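Local coordinates for protein phosphoribosylaminoimidazole-succinocarboxamide synthase (Pyrococcus horikoshii, PDB 4O7R) that catalyses the ATP-dependent joining of L-aspartate to the carboxylate of carboxyaminoimidazole ribonucleotide, forming SAICAR in de novo purine biosynthesis, at residues Pro87-Val92 / Asp173-Phe178; Gly98-Arg103 / Ile116-Tyr121. One frame throughout, in Å; residues are numbered along the deposited sequence.

Contact 1 (Pro87-Val92 / Asp173-Phe178); sequences PLEVVV and DFKLEF. With U5P (uridine-5'-monophosphate), chain B.
Val92 lays its CB over one face of the Phe174 ring, a CH-pi contact 4.1 Å from CB to the ring centroid, while CG of Leu176 lies in plane at the ring's edge. Phe174 CG sits between its backbone N and carbonyl carbon (chi1 65°), which folds the ring back alongside Val92. The Phe178 ring meets its partner differently: CG2 of Val90 touches CE2 at the edge, 3.8 Å away. Both rings pack against helix 143-166, through Asn157 and Ile152. The two segments belong to strands 84-93 and 169-180, antiparallel neighbours in one sheet. Val90 and Leu176 form a hydrogen-bonded pair, with Val90 N to Leu176 O and Leu176 N to Val90 O both 2.8 Å; Val91 and Lys175 are the non-hydrogen-bonded pair beside it. A water accepts from Phe178 N and probably donates to Leu88 O. The face carrying Val91 and Lys175 looks onto uridine monophosphate. Lys175, bent at chi2 (-90°) and chi3, sets CG against Glu89 CB at 3.7 Å and brings CE to 3.3 Å from the uracil O2. Its NZ forms salt bridges to Asp190 and, from above the carboxylate plane, to Glu177 OE2 (3.0 Å), which Lys122 also pairs. Asp173 OD1 accepts the ribose O3' hydroxyl at 2.5 Å, while its OD2 pairs with Arg198.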
loop_
_atom_site.group_PDB
_atom_site.type_symbol
_atom_site.label_atom_id
_atom_site.label_comp_id
_atom_site.label_asym_id
_atom_site.label_seq_id
_atom_site.Cartn_x
_atom_site.Cartn_y
_atom_site.Cartn_z
ATOM N N PRO A 87 -9.497 -12.377 2.858
ATOM C CA PRO A 87 -8.626 -12.039 3.997
ATOM C C PRO A 87 -8.247 -10.564 3.964
ATOM O O PRO A 87 -7.054 -10.225 3.904
ATOM C CB PRO A 87 -7.397 -12.941 3.776
ATOM C CG PRO A 87 -7.344 -13.163 2.290
ATOM C CD PRO A 87 -8.750 -12.984 1.738
ATOM N N LEU A 88 -9.250 -9.683 3.969
ATOM C CA LEU A 88 -8.983 -8.247 3.835
ATOM C C LEU A 88 -9.669 -7.426 4.897
ATOM O O LEU A 88 -10.733 -7.796 5.399
ATOM C CB LEU A 88 -9.427 -7.708 2.471
ATOM C CG LEU A 88 -9.008 -8.395 1.167
ATOM C CD1 LEU A 88 -10.012 -8.047 0.072
ATOM C CD2 LEU A 88 -7.592 -8.009 0.772
ATOM N N GLU A 89 -9.042 -6.299 5.225
ATOM C CA GLU A 89 -9.717 -5.181 5.838
ATOM C C GLU A 89 -9.711 -4.050 4.816
ATOM O O GLU A 89 -8.664 -3.698 4.268
ATOM C CB GLU A 89 -9.024 -4.781 7.120
ATOM C CG GLU A 89 -9.222 -5.807 8.212
ATOM C CD GLU A 89 -8.181 -5.686 9.304
ATOM O OE1 GLU A 89 -8.376 -6.320 10.362
ATOM O OE2 GLU A 89 -7.156 -4.974 9.093
ATOM N N VAL A 90 -10.892 -3.511 4.529
ATOM C CA VAL A 90 -11.057 -2.545 3.448
ATOM C C VAL A 90 -11.390 -1.223 4.101
ATOM O O VAL A 90 -12.449 -1.085 4.684
ATOM C CB VAL A 90 -12.203 -2.965 2.497
ATOM C CG1 VAL A 90 -12.320 -2.012 1.313
ATOM C CG2 VAL A 90 -11.970 -4.383 1.997
ATOM N N VAL A 91 -10.494 -0.249 3.991
ATOM C CA VAL A 91 -10.665 1.005 4.723
ATOM C C VAL A 91 -11.061 2.157 3.792
ATOM O O VAL A 91 -10.446 2.386 2.751
ATOM C CB VAL A 91 -9.405 1.356 5.555
ATOM C CG1 VAL A 91 -9.581 2.705 6.232
ATOM C CG2 VAL A 91 -9.147 0.277 6.598
ATOM N N VAL A 92 -12.114 2.870 4.159
ATOM C CA VAL A 92 -12.548 4.006 3.358
ATOM C C VAL A 92 -12.289 5.257 4.200
ATOM O O VAL A 92 -12.635 5.286 5.390
ATOM C CB VAL A 92 -14.016 3.861 2.895
ATOM C CG1 VAL A 92 -14.428 4.985 1.929
ATOM C CG2 VAL A 92 -14.211 2.523 2.220
ATOM N N ASP A 173 -13.542 7.965 8.724
ATOM C CA ASP A 173 -13.107 6.769 8.004
ATOM C C ASP A 173 -13.830 5.572 8.617
ATOM O O ASP A 173 -14.572 5.726 9.591
ATOM C CB ASP A 173 -11.561 6.596 8.091
ATOM C CG ASP A 173 -11.056 6.585 9.518
ATOM O OD1 ASP A 173 -11.762 6.028 10.373
ATOM O OD2 ASP A 173 -9.968 7.133 9.815
ATOM N N PHE A 174 -13.603 4.383 8.072
ATOM C CA PHE A 174 -14.189 3.167 8.639
ATOM C C PHE A 174 -13.630 1.951 7.928
ATOM O O PHE A 174 -13.178 2.061 6.787
ATOM C CB PHE A 174 -15.728 3.197 8.540
ATOM C CG PHE A 174 -16.260 3.177 7.125
ATOM C CD1 PHE A 174 -16.579 1.975 6.507
ATOM C CD2 PHE A 174 -16.468 4.357 6.433
ATOM C CE1 PHE A 174 -17.068 1.952 5.207
ATOM C CE2 PHE A 174 -16.977 4.341 5.132
ATOM C CZ PHE A 174 -17.278 3.133 4.518
ATOM N N LYS A 175 -13.668 0.803 8.598
ATOM C CA LYS A 175 -13.157 -0.460 8.050
ATOM C C LYS A 175 -14.337 -1.409 7.722
ATOM O O LYS A 175 -15.291 -1.520 8.517
ATOM C CB LYS A 175 -12.184 -1.103 9.035
ATOM C CG LYS A 175 -11.528 -2.419 8.595
ATOM C CD LYS A 175 -12.319 -3.673 8.980
ATOM C CE LYS A 175 -12.414 -3.843 10.505
ATOM N NZ LYS A 175 -13.277 -4.980 10.973
ATOM N N LEU A 176 -14.266 -2.051 6.549
ATOM C CA LEU A 176 -15.206 -3.093 6.129
ATOM C C LEU A 176 -14.522 -4.433 5.846
ATOM O O LEU A 176 -13.357 -4.483 5.473
ATOM C CB LEU A 176 -15.950 -2.695 4.841
ATOM C CG LEU A 176 -16.829 -1.451 4.814
ATOM C CD1 LEU A 176 -17.399 -1.254 3.408
ATOM C CD2 LEU A 176 -17.921 -1.526 5.878
ATOM N N GLU A 177 -15.270 -5.518 6.000
ATOM C CA GLU A 177 -14.805 -6.843 5.614
ATOM C C GLU A 177 -15.903 -7.470 4.777
ATOM O O GLU A 177 -17.085 -7.078 4.887
ATOM C CB GLU A 177 -14.527 -7.707 6.850
ATOM C CG GLU A 177 -13.464 -7.100 7.748
ATOM C CD GLU A 177 -12.950 -8.027 8.837
ATOM O OE1 GLU A 177 -13.143 -9.260 8.767
ATOM O OE2 GLU A 177 -12.320 -7.502 9.772
ATOM N N PHE A 178 -15.516 -8.445 3.956
ATOM C CA PHE A 178 -16.384 -9.011 2.943
ATOM C C PHE A 178 -16.148 -10.503 2.838
ATOM O O PHE A 178 -15.066 -10.976 3.173
ATOM C CB PHE A 178 -16.038 -8.415 1.572
ATOM C CG PHE A 178 -16.383 -6.974 1.419
ATOM C CD1 PHE A 178 -17.630 -6.595 0.902
ATOM C CD2 PHE A 178 -15.458 -5.979 1.754
ATOM C CE1 PHE A 178 -17.962 -5.250 0.749
ATOM C CE2 PHE A 178 -15.782 -4.637 1.588
ATOM C CZ PHE A 178 -17.034 -4.272 1.090
HETATM N N1 U5P B . -9.906 -0.065 11.767
HETATM C C2 U5P B . -10.574 -1.236 12.248
HETATM N N3 U5P B . -9.875 -2.353 12.538
HETATM C C4 U5P B . -8.529 -2.363 12.384
HETATM C C5 U5P B . -7.847 -1.233 11.909
HETATM C C6 U5P B . -8.563 -0.079 11.603
HETATM O O2 U5P B . -11.809 -1.238 12.404
HETATM O O4 U5P B . -7.877 -3.396 12.651
HETATM C "C1'" U5P B . -10.675 1.149 11.450
HETATM C "C2'" U5P B . -10.361 2.282 12.412
HETATM O "O2'" U5P B . -11.208 2.263 13.563
HETATM C "C3'" U5P B . -10.601 3.497 11.535
HETATM C "C4'" U5P B . -10.193 3.061 10.125
HETATM O "O3'" U5P B . -11.995 3.772 11.503
HETATM O "O4'" U5P B . -10.353 1.636 10.132
HETATM C "C5'" U5P B . -8.761 3.462 9.733
HETATM O "O5'" U5P B . -7.831 2.934 10.680
HETATM P P U5P B . -6.283 3.364 10.767
HETATM O O1P U5P B . -6.240 4.854 10.720
HETATM O O2P U5P B . -5.837 2.778 12.097
HETATM O O3P U5P B . -5.653 2.683 9.569
HETATM O O HOH W 1 -12.714 -9.029 3.991
#

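Contact 2 (Gly98-Arg103 / Ile116-Tyr121); sequences GSLKKR and IVELYY. With U5P (uridine-5'-monophosphate), chain B; ACT (acetate ion), chain E.
Ile116 and Leu100 meet end on, CD1 of the isoleucine 4.2 Å from CD2 of the leucine; this is the apolar end of the contact. Two residues on, Glu118 extends its chain beyond CG and brings OE2, an atom whose position is less certain, toward Leu100 CD1 and Arg103 CD. Arg103 runs alongside it the other way, the guanidinium and carboxylate planes 88° apart, and a water links the two: it accepts from Arg103 NE at 2.8 Å, in the guanidinium plane, and donates to Ser99 OG and, less surely, to Glu118 OE2. Arg103 NH1 bonds to Met130 O of the second subunit and, at 3.1 Å, to O of an acetate ion that probably came from the crystallisation liquor. Glu118 OE1 is gripped by Arg93 in a salt bridge and by Tyr120 OH at 2.6 Å, which comes from above the carboxylate plane. The strand belongs to an antiparallel sheet, and facing it is the turn of helical conformation at 99-102, part of the loop between strands 84-93 and 111-121, which holds the nucleotide phosphate. Ser99 N donates to O1P of the uridine monophosphate at 2.9 Å. Ser99 OG, placed between backbone N and carbonyl carbon (chi1 86°), donates to O3P of the same phosphate. Tyr120 closes the series, its OH 3.6 Å from Ser99 OG.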
loop_
_atom_site.group_PDB
_atom_site.type_symbol
_atom_site.label_atom_id
_atom_site.label_comp_id
_atom_site.label_asym_id
_atom_site.label_seq_id
_atom_site.Cartn_x
_atom_site.Cartn_y
_atom_site.Cartn_z
ATOM N N GLY A 98 -5.758 8.995 12.118
ATOM C CA GLY A 98 -4.974 7.771 12.397
ATOM C C GLY A 98 -3.773 7.527 11.489
ATOM O O GLY A 98 -2.939 8.411 11.273
ATOM N N SER A 99 -3.701 6.327 10.931
ATOM C CA SER A 99 -2.517 5.871 10.176
ATOM C C SER A 99 -2.249 6.654 8.854
ATOM O O SER A 99 -1.111 6.679 8.356
ATOM C CB SER A 99 -2.641 4.355 9.898
ATOM O OG SER A 99 -3.403 4.148 8.711
ATOM N N LEU A 100 -3.288 7.295 8.304
ATOM C CA LEU A 100 -3.143 8.097 7.075
ATOM C C LEU A 100 -2.224 9.319 7.259
ATOM O O LEU A 100 -1.583 9.776 6.300
ATOM C CB LEU A 100 -4.504 8.493 6.481
ATOM C CG LEU A 100 -4.503 9.316 5.172
ATOM C CD1 LEU A 100 -3.870 8.588 3.984
ATOM C CD2 LEU A 100 -5.913 9.740 4.797
ATOM N N LYS A 101 -2.144 9.813 8.493
ATOM C CA LYS A 101 -1.204 10.882 8.849
ATOM C C LYS A 101 0.262 10.537 8.601
ATOM O O LYS A 101 1.061 11.437 8.350
ATOM C CB LYS A 101 -1.377 11.276 10.328
ATOM C CG LYS A 101 -2.664 12.033 10.580
ATOM C CD LYS A 101 -2.746 12.576 11.987
ATOM C CE LYS A 101 -2.783 11.483 13.036
ATOM N NZ LYS A 101 -2.484 12.117 14.348
ATOM N N LYS A 102 0.605 9.248 8.707
ATOM C CA LYS A 102 1.975 8.751 8.492
ATOM C C LYS A 102 2.240 8.388 7.033
ATOM O O LYS A 102 3.384 8.128 6.645
ATOM C CB LYS A 102 2.283 7.520 9.388
ATOM C CG LYS A 102 2.436 7.823 10.874
ATOM C CD LYS A 102 2.729 6.556 11.683
ATOM N N ARG A 103 1.187 8.378 6.225
ATOM C CA ARG A 103 1.298 7.966 4.835
ATOM C C ARG A 103 1.228 9.174 3.898
ATOM O O ARG A 103 1.766 9.128 2.789
ATOM C CB ARG A 103 0.189 6.959 4.501
ATOM C CG ARG A 103 0.521 5.977 3.395
ATOM C CD ARG A 103 -0.589 4.956 3.210
ATOM N NE ARG A 103 -0.683 4.018 4.328
ATOM C CZ ARG A 103 0.174 3.017 4.510
ATOM N NH1 ARG A 103 1.198 2.855 3.670
ATOM N NH2 ARG A 103 0.033 2.185 5.526
ATOM N N ILE A 116 -10.689 7.891 -0.065
ATOM C CA ILE A 116 -9.513 7.038 -0.277
ATOM C C ILE A 116 -9.899 5.650 0.157
ATOM O O ILE A 116 -10.418 5.492 1.256
ATOM C CB ILE A 116 -8.302 7.494 0.559
ATOM C CG1 ILE A 116 -7.631 8.678 -0.113
ATOM C CG2 ILE A 116 -7.276 6.369 0.690
ATOM C CD1 ILE A 116 -6.463 9.240 0.684
ATOM N N VAL A 117 -9.668 4.652 -0.693
ATOM C CA VAL A 117 -9.865 3.249 -0.286
ATOM C C VAL A 117 -8.500 2.603 -0.063
ATOM O O VAL A 117 -7.611 2.720 -0.912
ATOM C CB VAL A 117 -10.726 2.441 -1.293
ATOM C CG1 VAL A 117 -11.043 1.061 -0.765
ATOM C CG2 VAL A 117 -12.030 3.148 -1.567
ATOM N N GLU A 118 -8.327 1.960 1.098
ATOM C CA GLU A 118 -7.129 1.166 1.390
ATOM C C GLU A 118 -7.448 -0.301 1.640
ATOM O O GLU A 118 -8.458 -0.635 2.257
ATOM C CB GLU A 118 -6.346 1.739 2.578
ATOM C CG GLU A 118 -6.091 3.229 2.439
ATOM C CD GLU A 118 -5.354 3.845 3.608
ATOM O OE1 GLU A 118 -5.524 3.382 4.763
ATOM O OE2 GLU A 118 -4.601 4.809 3.354
ATOM N N LEU A 119 -6.569 -1.165 1.147
ATOM C CA LEU A 119 -6.672 -2.593 1.319
ATOM C C LEU A 119 -5.591 -3.022 2.283
ATOM O O LEU A 119 -4.419 -2.645 2.118
ATOM C CB LEU A 119 -6.449 -3.314 -0.018
ATOM C CG LEU A 119 -7.448 -3.024 -1.136
ATOM C CD1 LEU A 119 -7.023 -3.830 -2.357
ATOM C CD2 LEU A 119 -8.864 -3.371 -0.686
ATOM N N TYR A 120 -5.992 -3.813 3.277
ATOM C CA TYR A 120 -5.076 -4.371 4.273
ATOM C C TYR A 120 -5.246 -5.880 4.261
ATOM O O TYR A 120 -6.372 -6.377 4.172
ATOM C CB TYR A 120 -5.382 -3.811 5.676
ATOM C CG TYR A 120 -5.029 -2.358 5.823
ATOM C CD1 TYR A 120 -3.738 -1.959 6.233
ATOM C CD2 TYR A 120 -5.968 -1.359 5.531
ATOM C CE1 TYR A 120 -3.412 -0.610 6.352
ATOM C CE2 TYR A 120 -5.646 -0.017 5.654
ATOM C CZ TYR A 120 -4.372 0.351 6.049
ATOM O OH TYR A 120 -4.081 1.706 6.155
ATOM N N TYR A 121 -4.134 -6.607 4.337
ATOM C CA TYR A 121 -4.179 -8.066 4.420
ATOM C C TYR A 121 -4.356 -8.467 5.898
ATOM O O TYR A 121 -3.568 -8.050 6.744
ATOM C CB TYR A 121 -2.917 -8.663 3.754
ATOM C CG TYR A 121 -2.622 -10.148 3.973
ATOM C CD1 TYR A 121 -3.628 -11.135 3.872
ATOM C CD2 TYR A 121 -1.327 -10.564 4.245
ATOM C CE1 TYR A 121 -3.332 -12.480 4.066
ATOM C CE2 TYR A 121 -1.018 -11.899 4.444
ATOM C CZ TYR A 121 -2.013 -12.851 4.362
ATOM O OH TYR A 121 -1.657 -14.170 4.564
HETATM N N1 U5P B . -9.906 -0.065 11.767
HETATM C C2 U5P B . -10.574 -1.236 12.248
HETATM N N3 U5P B . -9.875 -2.353 12.538
HETATM C C4 U5P B . -8.529 -2.363 12.384
HETATM C C5 U5P B . -7.847 -1.233 11.909
HETATM C C6 U5P B . -8.563 -0.079 11.603
HETATM O O2 U5P B . -11.809 -1.238 12.404
HETATM O O4 U5P B . -7.877 -3.396 12.651
HETATM C "C1'" U5P B . -10.675 1.149 11.450
HETATM C "C2'" U5P B . -10.361 2.282 12.412
HETATM O "O2'" U5P B . -11.208 2.263 13.563
HETATM C "C3'" U5P B . -10.601 3.497 11.535
HETATM C "C4'" U5P B . -10.193 3.061 10.125
HETATM O "O3'" U5P B . -11.995 3.772 11.503
HETATM O "O4'" U5P B . -10.353 1.636 10.132
HETATM C "C5'" U5P B . -8.761 3.462 9.733
HETATM O "O5'" U5P B . -7.831 2.934 10.680
HETATM P P U5P B . -6.283 3.364 10.767
HETATM O O1P U5P B . -6.240 4.854 10.720
HETATM O O2P U5P B . -5.837 2.778 12.097
HETATM O O3P U5P B . -5.653 2.683 9.569
HETATM C C ACT E . 4.787 0.570 4.274
HETATM O O ACT E . 3.622 0.961 4.081
HETATM O OXT ACT E . 5.684 0.815 3.442
HETATM C CH3 ACT E . 5.120 -0.215 5.519
HETATM O O HOH W 2 -2.908 4.926 5.805
#

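How the contacts relate
Strand 84-93 is the shared element: it pairs with strand 169-180 in contact 1 and, on its other side, with strand 111-121 of contact 2, through Val91 N to Glu118 O at 2.7 Å and Glu89 O to Tyr120 N at 2.9 Å, both probable hydrogen bonds. Val91 CG2 also packs on Tyr120 CE2, 3.6 Å away. The centres lie about 10 Å apart, and in sequence contact 2 falls between the segments of contact 1. Uridine monophosphate spans both, in a site that probably receives the phosphoribosyl part of the substrate: contact 1 meets its base and ribose, contact 2 its phosphate; Arg93, Arg198 and Arg214 also bond to it. Contact 2 alone reaches the second subunit.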